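Local coordinates for protein enoyl-CoA hydratase (Mycobacterium avium subsp. paratuberculosis, PDB 4LK5) that probably catalyses the hydration of the double bond of enoyl-CoA thioesters, as a member of the enoyl-CoA hydratase/isomerase (crotonase) family, at residues N57-P62 against G91-A96; A35-T40 against V48-P53. All blocks are in the same frame, centred on the assembly; numbering follows the deposited sequence.

Interaction 1: N57-P62 against G91-A96; sequences NSLTVP and GFSSGA
S93 reaches across to the backbone of N57, its OG donating to N57 O over 3.0 Å from above the carbonyl plane, 35° out of it. A chi1 of 157° sets OG roughly opposite its own N and beside the carbonyl carbon, where it can reach both G95 N and N57 O. S93 OG accepts from G95 N at 2.8 Å, closing an ST turn, so one oxygen both ties the two segments together and folds its own loop. L59 comes alongside the turn: its CG sits 3.9 Å from S93 OG, and its N makes a weak bond of 2.9 Å to G95 O. S58 CA adds a CA-H...O contact to that same carbonyl. On the far flank S94 OG bonds to S55 O, and S58 OG makes a weak bond to that same oxygen. At the backbone angles of G95 (phi 92°) a CB would press on S94 O, which favours glycine. L59 and A96 form a single backbone bridge. These contacts join the approach to helix 61-76 to the loop after strand 82-87, which in the crotonase fold typically contributes a backbone N-H to the oxyanion hole.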
loop_
_atom_site.group_PDB
_atom_site.type_symbol
_atom_site.label_atom_id
_atom_site.label_comp_id
_atom_site.label_asym_id
_atom_site.label_seq_id
_atom_site.Cartn_x
_atom_site.Cartn_y
_atom_site.Cartn_z
ATOM N N ASN C 57 14.260 26.912 0.834
ATOM C CA ASN C 57 12.822 27.080 0.950
ATOM C C ASN C 57 12.229 26.589 2.305
ATOM O O ASN C 57 11.196 25.920 2.309
ATOM C CB ASN C 57 12.146 26.440 -0.258
ATOM C CG ASN C 57 12.655 27.008 -1.581
ATOM O OD1 ASN C 57 13.000 26.268 -2.502
ATOM N ND2 ASN C 57 12.675 28.330 -1.687
ATOM N N SER C 58 12.893 26.938 3.426
ATOM C CA SER C 58 12.375 26.758 4.831
ATOM C C SER C 58 10.962 27.291 4.941
ATOM O O SER C 58 10.568 28.077 4.128
ATOM C CB SER C 58 13.183 27.563 5.887
ATOM O OG SER C 58 14.434 27.004 6.195
ATOM N N LEU C 59 10.226 26.902 5.973
ATOM C CA LEU C 59 8.846 27.354 6.112
ATOM C C LEU C 59 8.612 28.065 7.439
ATOM O O LEU C 59 8.821 27.489 8.499
ATOM C CB LEU C 59 7.903 26.152 5.957
ATOM C CG LEU C 59 7.763 25.528 4.570
ATOM C CD1 LEU C 59 6.743 24.389 4.530
ATOM C CD2 LEU C 59 7.348 26.589 3.592
ATOM N N THR C 60 8.211 29.331 7.373
ATOM C CA THR C 60 7.802 30.082 8.548
ATOM C C THR C 60 6.313 29.989 8.595
ATOM O O THR C 60 5.680 29.559 7.622
ATOM C CB THR C 60 8.073 31.575 8.395
ATOM O OG1 THR C 60 7.262 32.083 7.317
ATOM C CG2 THR C 60 9.535 31.844 8.130
ATOM N N VAL C 61 5.733 30.471 9.684
ATOM C CA VAL C 61 4.297 30.424 9.843
ATOM C C VAL C 61 3.554 31.301 8.833
ATOM O O VAL C 61 2.616 30.820 8.196
ATOM C CB VAL C 61 3.904 30.753 11.281
ATOM C CG1 VAL C 61 2.407 30.590 11.470
ATOM C CG2 VAL C 61 4.652 29.824 12.225
ATOM N N PRO C 62 3.949 32.590 8.694
ATOM C CA PRO C 62 3.309 33.430 7.663
ATOM C C PRO C 62 3.210 32.742 6.294
ATOM O O PRO C 62 2.163 32.777 5.648
ATOM C CB PRO C 62 4.232 34.659 7.575
ATOM C CG PRO C 62 5.254 34.516 8.686
ATOM C CD PRO C 62 4.819 33.393 9.578
ATOM N N GLY C 91 16.456 23.744 -4.053
ATOM C CA GLY C 91 15.586 22.877 -3.252
ATOM C C GLY C 91 14.111 23.014 -3.561
ATOM O O GLY C 91 13.700 23.936 -4.262
ATOM N N PHE C 92 13.331 22.047 -3.062
ATOM C CA PHE C 92 11.884 22.097 -3.120
ATOM C C PHE C 92 11.386 22.750 -1.823
ATOM O O PHE C 92 10.789 23.802 -1.870
ATOM C CB PHE C 92 11.300 20.687 -3.293
ATOM C CG PHE C 92 9.801 20.627 -3.126
ATOM C CD1 PHE C 92 8.955 21.123 -4.116
ATOM C CD2 PHE C 92 9.233 20.096 -1.959
ATOM C CE1 PHE C 92 7.571 21.082 -3.961
ATOM C CE2 PHE C 92 7.840 20.042 -1.810
ATOM C CZ PHE C 92 7.011 20.543 -2.806
ATOM N N SER C 93 11.619 22.099 -0.681
ATOM C CA SER C 93 11.551 22.737 0.643
ATOM C C SER C 93 12.163 21.839 1.688
ATOM O O SER C 93 11.881 20.628 1.717
ATOM C CB SER C 93 10.135 23.058 1.103
ATOM O OG SER C 93 10.108 23.159 2.532
ATOM N N SER C 94 12.959 22.458 2.566
ATOM C CA SER C 94 13.587 21.773 3.694
ATOM C C SER C 94 12.638 21.640 4.882
ATOM O O SER C 94 13.033 21.161 5.946
ATOM C CB SER C 94 14.874 22.486 4.132
ATOM O OG SER C 94 14.609 23.819 4.510
ATOM N N GLY C 95 11.392 22.059 4.713
ATOM C CA GLY C 95 10.380 21.801 5.711
ATOM C C GLY C 95 10.305 22.947 6.690
ATOM O O GLY C 95 10.682 24.075 6.359
ATOM N N ALA C 96 9.803 22.662 7.890
ATOM C CA ALA C 96 9.507 23.728 8.851
ATOM C C ALA C 96 10.808 24.413 9.221
ATOM O O ALA C 96 11.802 23.748 9.387
ATOM C CB ALA C 96 8.800 23.176 10.088
#

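Interaction 2: A35-T40 against V48-P53; sequences AGLDVT and VTINRP
Strands 37-40 and 48-50 run antiparallel, their directions 167° apart and their axes 4.8 Å at closest approach, as the two arms of the beta hairpin that forms one edge of the six-stranded sheet of this crotonase-like fold. D38 and T49 are its hydrogen-bonded pair: D38 N gives to T49 O at 2.9 Å, and T49 N returns a bond to D38 O at 2.8 Å. L37 faces I50, and V39 faces V48, as non-hydrogen-bonded pairs on either side of it. One further backbone bond, from N51 N to G36 O, carries the pairing past the end of the regular strands.

L37, V39, V48 and I50 share one face of the sheet. CG of L37 lies opposite its backbone N (chi1 -178°), and from there L37 CD1 leans over the partner strand, 3.6 Å from T49 O, with V48 CG1 (4.2 Å) and I50 CG1 (4.3 Å) around it. V39 CG1 meets V48 CG2 more loosely farther along. Helix 61-76 covers this apolar patch, with I67 against L37 and M71 against V48, whereas I50 packs on N57 and L59.

D38 and T49 occupy the other face. Where the strands give way to loop, R52 lays its CG 4.1 Å from G36 CA, a place where a glycine leaves room; the far end of R52 turns to S58. N51, two residues beyond T49 and level with G36, reaches diagonally back to D38 and turns its amide toward the carboxylate, the two flat groups nearly perpendicular at 89°. N51 ND2, with the carboxylate oxygen lying close to its amide plane, donates to the syn side of D38 OD2 at 2.6 Å.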
loop_
_atom_site.group_PDB
_atom_site.type_symbol
_atom_site.label_atom_id
_atom_site.label_comp_id
_atom_site.label_asym_id
_atom_site.label_seq_id
_atom_site.Cartn_x
_atom_site.Cartn_y
_atom_site.Cartn_z
ATOM N N ALA C 35 5.321 37.502 2.057
ATOM C CA ALA C 35 6.750 37.561 1.883
ATOM C C ALA C 35 7.368 36.159 1.845
ATOM O O ALA C 35 7.185 35.371 2.772
ATOM C CB ALA C 35 7.373 38.384 2.994
ATOM N N GLY C 36 8.117 35.876 0.778
ATOM C CA GLY C 36 8.806 34.592 0.594
ATOM C C GLY C 36 8.010 33.626 -0.274
ATOM O O GLY C 36 8.419 32.475 -0.453
ATOM N N LEU C 37 6.879 34.087 -0.819
ATOM C CA LEU C 37 5.936 33.206 -1.498
ATOM C C LEU C 37 5.248 33.862 -2.693
ATOM O O LEU C 37 4.414 34.762 -2.525
ATOM C CB LEU C 37 4.852 32.720 -0.528
ATOM C CG LEU C 37 3.852 31.754 -1.185
ATOM C CD1 LEU C 37 4.507 30.395 -1.330
ATOM C CD2 LEU C 37 2.524 31.635 -0.443
ATOM N N ASP C 38 5.554 33.360 -3.886
ATOM C CA ASP C 38 4.932 33.847 -5.112
ATOM C C ASP C 38 3.772 32.949 -5.539
ATOM O O ASP C 38 3.924 31.730 -5.625
ATOM C CB ASP C 38 5.979 33.920 -6.225
ATOM C CG ASP C 38 7.211 34.711 -5.812
ATOM O OD1 ASP C 38 7.064 35.818 -5.231
ATOM O OD2 ASP C 38 8.330 34.217 -6.062
ATOM N N VAL C 39 2.628 33.579 -5.791
ATOM C CA VAL C 39 1.433 32.929 -6.298
ATOM C C VAL C 39 1.028 33.595 -7.607
ATOM O O VAL C 39 1.041 34.809 -7.717
ATOM C CB VAL C 39 0.241 33.059 -5.320
ATOM C CG1 VAL C 39 -0.986 32.326 -5.849
ATOM C CG2 VAL C 39 0.607 32.540 -3.933
ATOM N N THR C 40 0.611 32.785 -8.570
ATOM C CA THR C 40 0.382 33.217 -9.934
ATOM C C THR C 40 -0.675 32.311 -10.547
ATOM O O THR C 40 -0.649 31.092 -10.363
ATOM C CB THR C 40 1.679 33.043 -10.758
ATOM O OG1 THR C 40 2.608 34.072 -10.409
ATOM C CG2 THR C 40 1.430 33.070 -12.282
ATOM N N VAL C 48 2.465 28.024 -7.266
ATOM C CA VAL C 48 2.691 28.402 -5.917
ATOM C C VAL C 48 4.150 28.070 -5.686
ATOM O O VAL C 48 4.545 26.911 -5.751
ATOM C CB VAL C 48 1.733 27.632 -4.981
ATOM C CG1 VAL C 48 2.185 27.733 -3.542
ATOM C CG2 VAL C 48 0.311 28.183 -5.095
ATOM N N THR C 49 4.955 29.092 -5.432
ATOM C CA THR C 49 6.378 28.909 -5.413
ATOM C C THR C 49 6.998 29.554 -4.174
ATOM O O THR C 49 6.937 30.767 -3.983
ATOM C CB THR C 49 6.976 29.458 -6.710
ATOM O OG1 THR C 49 6.162 29.026 -7.817
ATOM C CG2 THR C 49 8.426 28.993 -6.902
ATOM N N ILE C 50 7.571 28.707 -3.320
ATOM C CA ILE C 50 8.260 29.148 -2.105
ATOM C C ILE C 50 9.550 29.803 -2.595
ATOM O O ILE C 50 10.114 29.347 -3.599
ATOM C CB ILE C 50 8.566 27.972 -1.142
ATOM C CG1 ILE C 50 7.287 27.207 -0.776
ATOM C CG2 ILE C 50 9.220 28.461 0.140
ATOM C CD1 ILE C 50 7.516 25.910 -0.009
ATOM N N ASN C 51 9.994 30.868 -1.906
ATOM C CA ASN C 51 11.093 31.716 -2.387
ATOM C C ASN C 51 12.054 32.140 -1.282
ATOM O O ASN C 51 12.422 33.298 -1.147
ATOM C CB ASN C 51 10.520 32.949 -3.095
ATOM C CG ASN C 51 11.417 33.455 -4.210
ATOM O OD1 ASN C 51 12.644 33.277 -4.184
ATOM N ND2 ASN C 51 10.801 34.073 -5.221
ATOM N N ARG C 52 12.477 31.178 -0.495
ATOM C CA ARG C 52 13.443 31.419 0.530
ATOM C C ARG C 52 14.694 30.596 0.210
ATOM O O ARG C 52 15.166 29.802 1.034
ATOM C CB ARG C 52 12.789 31.103 1.870
ATOM C CG ARG C 52 11.634 32.079 2.166
ATOM C CD ARG C 52 10.692 31.649 3.293
ATOM N NE ARG C 52 11.356 31.048 4.449
ATOM C CZ ARG C 52 12.074 31.714 5.357
ATOM N NH1 ARG C 52 12.252 33.026 5.255
ATOM N NH2 ARG C 52 12.630 31.062 6.377
ATOM N N PRO C 53 15.245 30.805 -1.002
ATOM C CA PRO C 53 16.311 29.948 -1.522
ATOM C C PRO C 53 17.463 29.825 -0.543
ATOM O O PRO C 53 17.900 28.718 -0.240
ATOM C CB PRO C 53 16.755 30.660 -2.807
ATOM C CG PRO C 53 16.225 32.050 -2.725
ATOM C CD PRO C 53 14.982 31.954 -1.891
#

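Interaction 2 comes first along the chain, and the turn leaving its second strand leads, after three residues, into interaction 1; their centres are 10 Å apart. R52 is the main junction: R52 O probably accepts from N57 N at 3.0 Å, while R52 NE probably donates to S58 O at 3.1 Å, and T60 CG2 packs 3.6 Å from R52 NH2. I50 also carries side chains of both segments of interaction 1, with S93 of 91-96 joining those of 57-62. The hairpin of 35-40 and 48-53 thus backs the segment that 91-96 grips. Of the two, interaction 1 lies nearer the centre of the chain and includes the loop that probably borders the active site, as in other crotonases.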